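Local coordinates for putative permease protein, ABC transporter (Porphyromonas gingivalis, PDB 3IS6) that is probably the permease subunit of an ABC transporter in the cell membrane, this piece being a MacB-like periplasmic core domain of the longer chain, at residues R6-H11 with F226-L231; I14-T19 with I181-L186; L56-T61 with E84-D89; M68-N73 with K127-A132. All coordinates share one frame; numbering follows the deposited sequence. Where two conformers were deposited one is given.

Contact 1 of 4, residues R6-H11 with F226-L231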
loop_
_atom_site.group_PDB
_atom_site.type_symbol
_atom_site.label_atom_id
_atom_site.label_comp_id
_atom_site.label_asym_id
_atom_site.label_seq_id
_atom_site.Cartn_x
_atom_site.Cartn_y
_atom_site.Cartn_z
ATOM N N ARG A 6 25.661 18.179 10.766
ATOM C CA ARG A 6 24.752 19.265 10.842
ATOM C C ARG A 6 23.585 19.033 11.757
ATOM O O ARG A 6 23.090 17.952 11.872
ATOM C CB ARG A 6 24.256 19.602 9.433
ATOM C CG ARG A 6 23.933 18.452 8.522
ATOM C CD ARG A 6 23.309 18.941 7.198
ATOM N NE ARG A 6 21.943 18.475 6.993
ATOM C CZ ARG A 6 21.647 17.282 6.509
ATOM N NH1 ARG A 6 22.641 16.452 6.188
ATOM N NH2 ARG A 6 20.376 16.922 6.358
ATOM N N ASP A 7 23.160 20.092 12.401
ATOM C CA ASP A 7 21.862 20.175 12.981
ATOM C C ASP A 7 20.848 20.388 11.875
ATOM O O ASP A 7 21.129 21.027 10.916
ATOM C CB ASP A 7 21.764 21.349 13.904
ATOM C CG ASP A 7 22.746 21.298 15.020
ATOM O OD1 ASP A 7 22.981 20.246 15.591
ATOM O OD2 ASP A 7 23.261 22.362 15.331
ATOM N N PHE A 8 19.654 19.875 12.076
ATOM C CA PHE A 8 18.547 20.141 11.207
ATOM C C PHE A 8 18.141 21.617 11.370
ATOM O O PHE A 8 18.435 22.217 12.361
ATOM C CB PHE A 8 17.395 19.245 11.577
ATOM C CG PHE A 8 17.621 17.795 11.289
ATOM C CD1 PHE A 8 18.188 17.379 10.113
ATOM C CD2 PHE A 8 17.237 16.844 12.189
ATOM C CE1 PHE A 8 18.370 16.062 9.853
ATOM C CE2 PHE A 8 17.422 15.537 11.933
ATOM C CZ PHE A 8 17.992 15.144 10.769
ATOM N N PRO A 9 17.458 22.186 10.395
ATOM C CA PRO A 9 17.027 23.572 10.513
ATOM C C PRO A 9 16.056 23.771 11.664
ATOM O O PRO A 9 15.183 22.994 11.841
ATOM C CB PRO A 9 16.312 23.797 9.194
ATOM C CG PRO A 9 16.901 22.878 8.307
ATOM C CD PRO A 9 17.230 21.683 9.047
ATOM N N HIS A 10 16.247 24.802 12.462
ATOM C CA HIS A 10 15.319 25.121 13.503
ATOM C C HIS A 10 15.044 23.957 14.432
ATOM O O HIS A 10 13.948 23.770 14.864
ATOM C CB HIS A 10 14.051 25.626 12.894
ATOM C CG HIS A 10 14.281 26.585 11.784
ATOM N ND1 HIS A 10 14.819 27.829 11.983
ATOM C CD2 HIS A 10 14.067 26.477 10.461
ATOM C CE1 HIS A 10 14.928 28.446 10.832
ATOM N NE2 HIS A 10 14.481 27.646 9.891
ATOM N N HIS A 11 16.076 23.197 14.745
ATOM C CA HIS A 11 15.926 21.924 15.426
ATOM C C HIS A 11 15.366 22.036 16.805
ATOM O O HIS A 11 14.753 21.149 17.309
ATOM C CB HIS A 11 17.202 21.134 15.412
ATOM C CG HIS A 11 18.217 21.635 16.359
ATOM N ND1 HIS A 11 19.033 22.695 16.071
ATOM C CD2 HIS A 11 18.550 21.226 17.597
ATOM C CE1 HIS A 11 19.828 22.918 17.093
ATOM N NE2 HIS A 11 19.550 22.045 18.033
ATOM N N PHE A 226 11.713 16.917 19.568
ATOM C CA PHE A 226 12.328 15.821 18.867
ATOM C C PHE A 226 13.793 15.758 19.164
ATOM O O PHE A 226 14.491 16.659 18.871
ATOM C CB PHE A 226 12.098 15.989 17.367
ATOM C CG PHE A 226 12.821 15.006 16.511
ATOM C CD1 PHE A 226 12.669 13.667 16.688
ATOM C CD2 PHE A 226 13.636 15.434 15.502
ATOM C CE1 PHE A 226 13.350 12.785 15.892
ATOM C CE2 PHE A 226 14.293 14.569 14.723
ATOM C CZ PHE A 226 14.155 13.249 14.908
ATOM N N ASN A 227 14.229 14.657 19.743
ATOM C CA ASN A 227 15.633 14.359 19.915
ATOM C C ASN A 227 16.030 13.228 18.979
ATOM O O ASN A 227 15.631 12.146 19.141
ATOM C CB ASN A 227 15.907 13.960 21.359
ATOM C CG ASN A 227 17.358 13.687 21.633
ATOM O OD1 ASN A 227 18.123 13.422 20.752
ATOM N ND2 ASN A 227 17.730 13.756 22.880
ATOM N N ARG A 228 16.838 13.558 18.001
ATOM C CA ARG A 228 17.216 12.664 16.936
ATOM C C ARG A 228 18.170 11.548 17.306
ATOM O O ARG A 228 18.348 10.649 16.566
ATOM C CB ARG A 228 17.757 13.445 15.744
ATOM C CG ARG A 228 19.209 13.693 15.755
ATOM C CD ARG A 228 19.666 14.549 14.619
ATOM N NE ARG A 228 21.101 14.681 14.529
ATOM C CZ ARG A 228 21.739 15.586 13.807
ATOM N NH1 ARG A 228 21.085 16.459 13.090
ATOM N NH2 ARG A 228 23.043 15.602 13.790
ATOM N N LEU A 229 18.827 11.653 18.434
ATOM C CA LEU A 229 19.976 10.819 18.668
ATOM C C LEU A 229 19.608 9.363 18.699
ATOM O O LEU A 229 18.761 8.961 19.413
ATOM C CB LEU A 229 20.622 11.217 19.984
ATOM C CG LEU A 229 21.809 10.406 20.448
ATOM C CD1 LEU A 229 22.947 10.540 19.563
ATOM C CD2 LEU A 229 22.160 10.755 21.834
ATOM N N ARG A 230 20.261 8.601 17.860
ATOM C CA ARG A 230 20.217 7.164 17.893
ATOM C C ARG A 230 21.572 6.651 17.444
ATOM O O ARG A 230 21.851 6.614 16.305
ATOM C CB ARG A 230 19.109 6.610 17.025
ATOM C CG ARG A 230 18.813 5.172 17.296
ATOM C CD ARG A 230 17.874 4.542 16.332
ATOM N NE ARG A 230 16.518 4.978 16.576
ATOM C CZ ARG A 230 15.526 4.871 15.714
ATOM N NH1 ARG A 230 15.720 4.338 14.524
ATOM N NH2 ARG A 230 14.345 5.313 16.060
ATOM N N LEU A 231 22.419 6.304 18.390
ATOM C CA LEU A 231 23.771 5.910 18.110
ATOM C C LEU A 231 23.876 4.588 17.396
ATOM O O LEU A 231 23.189 3.686 17.712
ATOM C CB LEU A 231 24.554 5.844 19.400
ATOM C CG LEU A 231 24.715 7.130 20.183
ATOM C CD1 LEU A 231 24.951 6.817 21.572
ATOM C CD2 LEU A 231 25.814 7.939 19.622
HETATM O O HOH W 1 14.950 18.435 16.732
#
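Over the centre of one face of the Phe8 ring sits NH1 of Arg228, 3.8 Å above the ring plane. CZ of Arg228 stands 4.9 Å from the centroid of the Phe8 ring, a cation-pi contact with the guanidinium tilted steeply, 69° between the two planes. The Phe226 ring meets Phe8 near its own plane, CE2 of Phe8 lying at its edge, while the backbone N of Arg228 is over its centre on one face. NH1 and NH2 of Arg228 both reach one acceptor, Arg6 O, end-on, at 2.8 Å and 3.0 Å respectively. NH1 comes in the carbonyl plane and NH2 from above it. An extended chain from CG to NE carries the charge this far and lays CD of Arg228 3.6 Å from CE2 of Phe8. Farther along, a water donates to both His11 O and Phe226 O, a second tie between the loops. Phe8 opens a type II beta turn that ends at His11. Phe91 packs edge-to-face with Phe8, and Tyr183 of strand 181-186 does so with Phe226. The contact is near the surface: the loop holding 6-11 leads into strand 14-23, and the loop holding 226-231 connects strand 218-225 to helix 236-241.

Contact 2 of 4, residues I14-T19 with I181-L186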
loop_
_atom_site.group_PDB
_atom_site.type_symbol
_atom_site.label_atom_id
_atom_site.label_comp_id
_atom_site.label_asym_id
_atom_site.label_seq_id
_atom_site.Cartn_x
_atom_site.Cartn_y
_atom_site.Cartn_z
ATOM N N ILE A 14 11.510 21.620 16.521
ATOM C CA ILE A 14 10.886 20.440 15.970
ATOM C C ILE A 14 10.408 19.497 17.046
ATOM O O ILE A 14 11.118 19.192 17.935
ATOM C CB ILE A 14 11.842 19.676 15.061
ATOM C CG1 ILE A 14 12.380 20.584 13.980
ATOM C CG2 ILE A 14 11.175 18.492 14.489
ATOM C CD1 ILE A 14 13.428 19.979 13.186
ATOM N N CYS A 15 9.182 19.042 16.890
ATOM C CA CYS A 15 8.536 18.085 17.741
ATOM C C CYS A 15 8.053 16.887 16.922
ATOM O O CYS A 15 7.949 16.970 15.748
ATOM C CB CYS A 15 7.330 18.707 18.418
ATOM S SG CYS A 15 7.648 20.083 19.479
ATOM N N ILE A 16 7.764 15.792 17.590
ATOM C CA ILE A 16 7.065 14.687 17.012
ATOM C C ILE A 16 5.769 14.513 17.761
ATOM O O ILE A 16 5.632 14.986 18.855
ATOM C CB ILE A 16 7.843 13.353 17.006
ATOM C CG1 ILE A 16 8.200 12.892 18.395
ATOM C CG2 ILE A 16 9.066 13.440 16.179
ATOM C CD1 ILE A 16 8.358 11.397 18.523
ATOM N N VAL A 17 4.832 13.825 17.150
ATOM C CA VAL A 17 3.553 13.622 17.736
ATOM C C VAL A 17 3.512 12.284 18.397
ATOM O O VAL A 17 3.674 11.294 17.782
ATOM C CB VAL A 17 2.445 13.650 16.708
ATOM C CG1 VAL A 17 1.188 13.478 17.341
ATOM C CG2 VAL A 17 2.481 14.888 15.893
ATOM N N LYS A 18 3.258 12.313 19.682
ATOM C CA LYS A 18 3.123 11.137 20.499
ATOM C C LYS A 18 1.672 10.907 20.883
ATOM O O LYS A 18 0.868 11.784 20.815
ATOM C CB LYS A 18 3.975 11.230 21.762
ATOM C CG LYS A 18 5.407 11.550 21.541
ATOM C CD LYS A 18 6.278 10.447 21.978
ATOM C CE LYS A 18 5.796 9.846 23.225
ATOM N NZ LYS A 18 6.070 8.461 23.256
ATOM N N THR A 19 1.372 9.688 21.258
ATOM C CA THR A 19 0.050 9.294 21.630
ATOM C C THR A 19 0.108 8.620 22.976
ATOM O O THR A 19 0.928 7.756 23.180
ATOM C CB THR A 19 -0.498 8.290 20.642
ATOM O OG1 THR A 19 -0.296 8.760 19.318
ATOM C CG2 THR A 19 -1.946 8.055 20.864
ATOM N N ILE A 181 5.481 8.666 11.266
ATOM C CA ILE A 181 6.035 9.579 12.207
ATOM C C ILE A 181 5.660 10.963 11.734
ATOM O O ILE A 181 5.844 11.296 10.609
ATOM C CB ILE A 181 7.527 9.501 12.280
ATOM C CG1 ILE A 181 8.000 8.105 12.633
ATOM C CG2 ILE A 181 8.024 10.445 13.273
ATOM C CD1 ILE A 181 9.410 7.960 12.567
ATOM N N ALA A 182 5.119 11.753 12.624
ATOM C CA ALA A 182 4.695 13.072 12.266
ATOM C C ALA A 182 5.575 14.089 12.940
ATOM O O ALA A 182 5.644 14.137 14.120
ATOM C CB ALA A 182 3.314 13.267 12.673
ATOM N N TYR A 183 6.226 14.895 12.138
ATOM C CA TYR A 183 7.113 15.912 12.592
ATOM C C TYR A 183 6.444 17.257 12.441
ATOM O O TYR A 183 5.879 17.548 11.436
ATOM C CB TYR A 183 8.385 15.907 11.794
ATOM C CG TYR A 183 9.191 14.623 11.817
ATOM C CD1 TYR A 183 10.074 14.354 12.823
ATOM C CD2 TYR A 183 9.060 13.682 10.822
ATOM C CE1 TYR A 183 10.798 13.228 12.827
ATOM C CE2 TYR A 183 9.780 12.540 10.836
ATOM C CZ TYR A 183 10.654 12.318 11.832
ATOM O OH TYR A 183 11.374 11.182 11.832
ATOM N N VAL A 184 6.527 18.053 13.476
ATOM C CA VAL A 184 5.910 19.345 13.515
ATOM C C VAL A 184 6.893 20.426 13.916
ATOM O O VAL A 184 7.491 20.332 14.944
ATOM C CB VAL A 184 4.816 19.327 14.547
ATOM C CG1 VAL A 184 4.109 20.584 14.596
ATOM C CG2 VAL A 184 3.890 18.246 14.316
ATOM N N ARG A 185 7.029 21.469 13.126
ATOM C CA ARG A 185 7.825 22.597 13.522
ATOM C C ARG A 185 6.955 23.757 13.960
ATOM O O ARG A 185 6.190 24.260 13.206
ATOM C CB ARG A 185 8.725 23.045 12.396
ATOM C CG ARG A 185 9.679 24.119 12.754
ATOM C CD ARG A 185 9.971 25.002 11.609
ATOM N NE ARG A 185 10.765 24.340 10.620
ATOM C CZ ARG A 185 10.753 24.649 9.345
ATOM N NH1 ARG A 185 10.021 25.652 8.919
ATOM N NH2 ARG A 185 11.489 23.975 8.511
ATOM N N LEU A 186 7.105 24.149 15.207
ATOM C CA LEU A 186 6.402 25.270 15.779
ATOM C C LEU A 186 7.040 26.629 15.514
ATOM O O LEU A 186 8.220 26.741 15.384
ATOM C CB LEU A 186 6.253 25.067 17.274
ATOM C CG LEU A 186 5.735 23.734 17.719
ATOM C CD1 LEU A 186 5.871 23.551 19.144
ATOM C CD2 LEU A 186 4.356 23.572 17.313
HETATM O O HOH W 2 4.904 10.512 15.455
#
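From CB, Val17 starts 4.1 Å from Ala182 CB, and its CG2, anti to the carbonyl carbon, then drops between two side chains of the facing strand. That methyl lies 3.7 Å from Ala182 CB and also touches Val184 CG2, so one branch of Val17 does the packing across the strands. Beside Val184, on the face it shares with Cys15, SG of Cys15 reaches CD1 of Leu186. The other face carries Ile16 and Tyr183, side by side and pointing the same way. Here CG2 of Ile16 comes 3.6 Å from CD1 of Tyr183, and CG2 of Ile181 lies over one face of the same ring, offset toward its rim. The backbones are tied by a reciprocal pair of bonds, Cys15 N to Val184 O and Val184 N to Cys15 O, both 2.9 Å and nearly straight. Val17 N to Ala182 O is longer and more bent at 3.2 Å and 139°, and the return link of the same pair runs through a water, which donates to Val17 O and accepts from Ala182 N. The strand directions stand 142° apart, so the pair is twisted as well as antiparallel. Strands 218-225 and 54-70 extend this antiparallel pairing into the mixed sheet of the MacB-like periplasmic core domain.

Contact 3 of 4, residues L56-T61 with E84-D89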
loop_
_atom_site.group_PDB
_atom_site.type_symbol
_atom_site.label_atom_id
_atom_site.label_comp_id
_atom_site.label_asym_id
_atom_site.label_seq_id
_atom_site.Cartn_x
_atom_site.Cartn_y
_atom_site.Cartn_z
ATOM N N LEU A 56 5.197 24.184 10.140
ATOM C CA LEU A 56 5.209 23.166 9.134
ATOM C C LEU A 56 4.981 21.825 9.797
ATOM O O LEU A 56 5.444 21.625 10.876
ATOM C CB LEU A 56 6.554 23.192 8.441
ATOM C CG LEU A 56 6.867 22.241 7.295
ATOM C CD1 LEU A 56 6.081 22.648 6.114
ATOM C CD2 LEU A 56 8.292 22.194 6.958
ATOM N N ALA A 57 4.261 20.930 9.138
ATOM C CA ALA A 57 4.155 19.544 9.540
ATOM C C ALA A 57 4.338 18.600 8.366
ATOM O O ALA A 57 3.949 18.891 7.294
ATOM C CB ALA A 57 2.899 19.283 10.175
ATOM N N THR A 58 4.950 17.465 8.613
ATOM C CA THR A 58 5.186 16.475 7.591
ATOM C C THR A 58 5.185 15.072 8.170
ATOM O O THR A 58 5.326 14.918 9.332
ATOM C CB THR A 58 6.442 16.791 6.761
ATOM O OG1 THR A 58 6.383 16.112 5.524
ATOM C CG2 THR A 58 7.708 16.415 7.458
ATOM N N ARG A 59 5.023 14.075 7.324
ATOM C CA ARG A 59 4.912 12.695 7.721
ATOM C C ARG A 59 5.861 11.790 6.951
ATOM O O ARG A 59 6.110 12.004 5.822
ATOM C CB ARG A 59 3.482 12.213 7.559
ATOM C CG ARG A 59 2.959 12.210 6.141
ATOM C CD ARG A 59 1.486 11.988 6.051
ATOM N NE ARG A 59 0.927 12.533 4.834
ATOM C CZ ARG A 59 -0.293 12.321 4.386
ATOM N NH1 ARG A 59 -1.140 11.564 5.032
ATOM N NH2 ARG A 59 -0.666 12.889 3.271
ATOM N N THR A 60 6.372 10.778 7.617
ATOM C CA THR A 60 7.125 9.722 6.987
ATOM C C THR A 60 6.649 8.342 7.439
ATOM O O THR A 60 6.050 8.210 8.459
ATOM C CB THR A 60 8.632 9.841 7.272
ATOM O OG1 THR A 60 8.882 9.602 8.635
ATOM C CG2 THR A 60 9.143 11.182 6.936
ATOM N N THR A 61 6.899 7.328 6.635
ATOM C CA THR A 61 6.805 5.956 7.070
ATOM C C THR A 61 7.953 5.109 6.521
ATOM O O THR A 61 8.235 5.163 5.369
ATOM C CB THR A 61 5.420 5.341 6.799
ATOM O OG1 THR A 61 5.351 4.043 7.364
ATOM C CG2 THR A 61 5.134 5.242 5.357
ATOM N N GLU A 84 7.361 13.092 2.129
ATOM C CA GLU A 84 6.751 14.176 1.406
ATOM C C GLU A 84 7.830 15.136 0.915
ATOM O O GLU A 84 8.910 15.130 1.409
ATOM C CB GLU A 84 5.737 14.908 2.271
ATOM C CG GLU A 84 4.666 14.053 2.881
ATOM C CD GLU A 84 3.648 14.828 3.672
ATOM O OE1 GLU A 84 4.009 15.709 4.440
ATOM O OE2 GLU A 84 2.471 14.564 3.519
ATOM N N PRO A 85 7.505 15.999 -0.035
ATOM C CA PRO A 85 8.472 16.972 -0.492
ATOM C C PRO A 85 8.920 17.860 0.657
ATOM O O PRO A 85 10.019 18.272 0.685
ATOM C CB PRO A 85 7.693 17.728 -1.535
ATOM C CG PRO A 85 6.895 16.691 -2.144
ATOM C CD PRO A 85 6.473 15.800 -1.050
ATOM N N ALA A 86 8.071 18.052 1.638
ATOM C CA ALA A 86 8.398 18.875 2.773
ATOM C C ALA A 86 9.502 18.288 3.642
ATOM O O ALA A 86 10.100 18.978 4.398
ATOM C CB ALA A 86 7.211 19.147 3.550
ATOM N N PHE A 87 9.784 17.020 3.487
ATOM C CA PHE A 87 10.829 16.372 4.238
ATOM C C PHE A 87 12.119 17.087 3.944
ATOM O O PHE A 87 12.918 17.282 4.776
ATOM C CB PHE A 87 10.926 14.934 3.770
ATOM C CG PHE A 87 12.015 14.123 4.406
ATOM C CD1 PHE A 87 11.785 13.415 5.546
ATOM C CD2 PHE A 87 13.225 14.004 3.833
ATOM C CE1 PHE A 87 12.753 12.657 6.094
ATOM C CE2 PHE A 87 14.174 13.238 4.388
ATOM C CZ PHE A 87 13.935 12.573 5.513
ATOM N N LEU A 88 12.298 17.477 2.712
ATOM C CA LEU A 88 13.494 18.153 2.320
ATOM C C LEU A 88 13.650 19.483 3.027
ATOM O O LEU A 88 14.718 19.844 3.368
ATOM C CB LEU A 88 13.497 18.362 0.813
ATOM C CG LEU A 88 13.966 17.286 -0.152
ATOM C CD1 LEU A 88 13.700 15.947 0.238
ATOM C CD2 LEU A 88 13.484 17.528 -1.534
ATOM N N ASP A 89 12.577 20.220 3.159
ATOM C CA ASP A 89 12.571 21.440 3.922
ATOM C C ASP A 89 12.736 21.279 5.435
ATOM O O ASP A 89 13.565 21.881 6.036
ATOM C CB ASP A 89 11.327 22.226 3.575
ATOM C CG ASP A 89 11.342 22.728 2.123
ATOM O OD1 ASP A 89 12.417 22.990 1.596
ATOM O OD2 ASP A 89 10.279 22.846 1.517
HETATM O O HOH W 3 7.934 13.824 4.808
#
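Glu84 and Thr58 slide past each other in opposite directions where the turn leading from strand 74-83 into helix 86-90 packs against strand 54-70 of the MacB-like periplasmic core domain. Glu84 is extended beyond CG, so its carboxylate arrives at the strand between the side chains of Thr58 and Arg59. OE1 takes the hydroxyl of Thr58 on its anti lone pair, with OG1 of Thr58 2.6 Å from OE1 of Glu84. For this Thr58 turns OG1 anti to its backbone N, chi1 -159°. Arg59 crosses Glu84 obliquely, with the guanidinium and carboxylate planes 80° apart. Its NE makes a salt bridge to OE2 of Glu84 at 2.9 Å; the oxygen lies close to the guanidinium plane, while NE stands above the carboxylate plane. The backbone N of Arg59 adds a weak bond to OE1. Each carboxylate oxygen is thus held by a different side chain, which fixes the rotation of the group and probably favours its ionised form. NH1 of the same arginine has a second partner, the carbonyl of Gly41.

Carbon atoms pack on either side of this polar centre: CB of Ala86 lies against Thr58 and, at 4.5 Å, CD1 of Leu56, and Thr60 crosses Phe87 at about a right angle, bringing its CG2 3.7 Å from CD1 of Phe87. The ring of Phe87 in turn packs edge-to-face with Phe91. Strand 181-186 runs beside this strand, with backbone bonds joining Thr58 to Tyr183. One water completes the polar centre, donating to OG1 of Thr58 and to Arg59 O, and accepting from Glu84 N at 2.8 Å.

Contact 4 of 4, residues M68-N73 with K127-A132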
loop_
_atom_site.group_PDB
_atom_site.type_symbol
_atom_site.label_atom_id
_atom_site.label_comp_id
_atom_site.label_asym_id
_atom_site.label_seq_id
_atom_site.Cartn_x
_atom_site.Cartn_y
_atom_site.Cartn_z
HETATM N N MSE A 68 17.219 -4.086 -4.302
HETATM C CA MSE A 68 16.918 -3.431 -5.559
HETATM C C MSE A 68 17.962 -3.804 -6.609
HETATM O O MSE A 68 19.098 -3.860 -6.303
HETATM C CB MSE A 68 16.920 -1.925 -5.406
HETATM C CG MSE A 68 15.961 -1.349 -4.438
HETATM SE SE MSE A 68 14.137 -1.548 -4.827
HETATM C CE MSE A 68 13.911 -0.270 -6.093
ATOM N N ILE A 69 17.557 -4.042 -7.838
ATOM C CA ILE A 69 18.425 -4.285 -8.910
ATOM C C ILE A 69 18.549 -3.030 -9.801
ATOM O O ILE A 69 17.558 -2.493 -10.198
ATOM C CB ILE A 69 17.988 -5.508 -9.738
ATOM C CG1 ILE A 69 17.926 -6.747 -8.842
ATOM C CG2 ILE A 69 18.958 -5.729 -10.911
ATOM C CD1 ILE A 69 17.390 -7.987 -9.534
ATOM N N LEU A 70 19.759 -2.631 -10.120
ATOM C CA LEU A 70 19.977 -1.438 -10.914
ATOM C C LEU A 70 20.218 -1.811 -12.359
ATOM O O LEU A 70 21.069 -2.567 -12.633
ATOM C CB LEU A 70 21.180 -0.693 -10.395
ATOM C CG LEU A 70 21.603 0.565 -11.112
ATOM C CD1 LEU A 70 20.592 1.627 -11.024
ATOM C CD2 LEU A 70 22.925 1.011 -10.622
ATOM N N GLU A 71 19.397 -1.325 -13.261
ATOM C CA GLU A 71 19.607 -1.535 -14.687
ATOM C C GLU A 71 19.793 -3.009 -15.021
ATOM O O GLU A 71 20.631 -3.362 -15.785
ATOM C CB GLU A 71 20.764 -0.706 -15.215
ATOM C CG GLU A 71 20.518 0.797 -15.266
ATOM C CD GLU A 71 19.437 1.231 -16.251
ATOM O OE1 GLU A 71 19.161 0.516 -17.196
ATOM O OE2 GLU A 71 18.842 2.288 -16.086
ATOM N N ASP A 72 19.028 -3.851 -14.367
ATOM C CA ASP A 72 18.963 -5.244 -14.666
ATOM C C ASP A 72 20.246 -5.991 -14.402
ATOM O O ASP A 72 20.396 -7.049 -14.887
ATOM C CB ASP A 72 18.557 -5.472 -16.119
ATOM C CG ASP A 72 17.187 -4.925 -16.442
ATOM O OD1 ASP A 72 16.228 -5.346 -15.843
ATOM O OD2 ASP A 72 17.055 -4.073 -17.298
ATOM N N ASN A 73 21.154 -5.447 -13.633
ATOM C CA ASN A 73 22.388 -6.142 -13.343
ATOM C C ASN A 73 22.700 -6.364 -11.867
ATOM O O ASN A 73 22.458 -7.400 -11.352
ATOM C CB ASN A 73 23.545 -5.434 -14.035
ATOM C CG ASN A 73 24.857 -6.189 -13.951
ATOM O OD1 ASN A 73 24.920 -7.307 -13.532
ATOM N ND2 ASN A 73 25.903 -5.535 -14.357
ATOM N N LYS A 127 19.001 6.647 -14.065
ATOM C CA LYS A 127 19.018 5.200 -14.115
ATOM C C LYS A 127 17.774 4.562 -13.476
ATOM O O LYS A 127 17.044 5.178 -12.753
ATOM C CB LYS A 127 20.299 4.670 -13.521
ATOM C CG LYS A 127 21.485 4.852 -14.395
ATOM C CD LYS A 127 22.746 4.400 -13.740
ATOM C CE LYS A 127 23.765 3.920 -14.731
ATOM N NZ LYS A 127 25.024 3.570 -14.146
ATOM N N ARG A 128 17.551 3.312 -13.775
ATOM C CA ARG A 128 16.341 2.642 -13.377
ATOM C C ARG A 128 16.564 1.488 -12.382
ATOM O O ARG A 128 17.448 0.702 -12.555
ATOM C CB ARG A 128 15.584 2.156 -14.598
ATOM C CG ARG A 128 15.079 3.257 -15.498
ATOM C CD ARG A 128 14.782 2.758 -16.898
ATOM N NE ARG A 128 15.960 2.181 -17.527
ATOM C CZ ARG A 128 16.150 2.058 -18.835
ATOM N NH1 ARG A 128 15.240 2.468 -19.691
ATOM N NH2 ARG A 128 17.251 1.511 -19.282
ATOM N N LEU A 129 15.725 1.451 -11.366
ATOM C CA LEU A 129 15.766 0.509 -10.266
ATOM C C LEU A 129 14.483 -0.308 -10.199
ATOM O O LEU A 129 13.440 0.201 -10.428
ATOM C CB LEU A 129 15.865 1.257 -8.941
ATOM C CG LEU A 129 17.158 1.821 -8.422
ATOM C CD1 LEU A 129 16.974 2.622 -7.230
ATOM C CD2 LEU A 129 18.055 0.735 -8.118
ATOM N N ARG A 130 14.571 -1.570 -9.854
ATOM C CA ARG A 130 13.388 -2.322 -9.503
ATOM C C ARG A 130 13.642 -3.358 -8.416
ATOM O O ARG A 130 14.734 -3.737 -8.181
ATOM C CB ARG A 130 12.737 -2.916 -10.720
ATOM C CG ARG A 130 13.424 -4.046 -11.282
ATOM C CD ARG A 130 12.618 -4.643 -12.394
ATOM N NE ARG A 130 12.424 -3.744 -13.499
ATOM C CZ ARG A 130 13.190 -3.734 -14.561
ATOM N NH1 ARG A 130 14.193 -4.561 -14.613
ATOM N NH2 ARG A 130 12.978 -2.894 -15.550
ATOM N N PRO A 131 12.603 -3.795 -7.753
ATOM C CA PRO A 131 12.782 -4.725 -6.662
ATOM C C PRO A 131 13.380 -5.971 -7.215
ATOM O O PRO A 131 13.079 -6.368 -8.288
ATOM C CB PRO A 131 11.361 -4.977 -6.191
ATOM C CG PRO A 131 10.630 -3.885 -6.640
ATOM C CD PRO A 131 11.193 -3.466 -7.913
ATOM N N ALA A 132 14.220 -6.596 -6.443
ATOM C CA ALA A 132 14.995 -7.680 -6.947
ATOM C C ALA A 132 14.139 -8.816 -7.466
ATOM O O ALA A 132 14.517 -9.468 -8.368
ATOM C CB ALA A 132 15.941 -8.163 -5.923
#
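An antiparallel strand pair in the periplasmic core domain joins the end of strand 54-70 to the short strand 128-131. Ile69 and Arg130 form the hydrogen-bonded pair, Ile69 N to Arg130 O at 2.9 Å and Arg130 N to Ile69 O at 3.1 Å, and Glu71 N to Arg128 O continues the ladder. Where the first strand turns off, the carboxylates take over. Glu71, bent at chi2 (-66°), is gripped side-on by Arg128: NH2 reaches OE1 of Glu71 at 3.0 Å, almost straight at 173°, and NE reaches OE2, both on syn lone pairs. The backbone N of Arg128 also donates to OE2 of Glu71, at 2.8 Å from above the carboxylate plane. Asp72 crosses Arg130 obliquely and presents OD1 to NH1 of Arg130 at 2.5 Å, a short salt bridge. Arg130 NE and NH2 go to the carbonyls of Arg138 and Asp137, so the guanidinium is pinned on several sides. On the face shared by Leu70 and Leu129, CD1 of Leu70 touches CD2 of Leu129; the bent selenomethionine Met68 puts CE 3.8 Å from CB of Leu129. Strands 74-83 and 140-146 flank the pair, Met159 of strand 159-162 packs on Met68 and Leu129, and Val237 of the second subunit rests on Pro131.

How the contacts relate
Contacts 1, 2 and 3 form one continuous patch, while contact 4 stands apart at the far end of the same sheet. Contacts 1 and 2 have centres about 13 Å apart and join through Phe226 N to Ile14 O, a probable hydrogen bond of 2.9 Å, with Phe226 also lying on Ile16. Contacts 2 and 3 are closest, centres about 11 Å apart, because strands 181-186 and 54-70 are neighbours: Arg185 N probably bonds to Leu56 O at 2.8 Å. Contacts 1 and 3, centres about 15 Å apart, touch lightly where Pro9 meets Asp89. Contact 4 shares strand 54-70 with contact 3, yet their centres are about 26 Å apart, and contact 2 lies across the chain's centre from it.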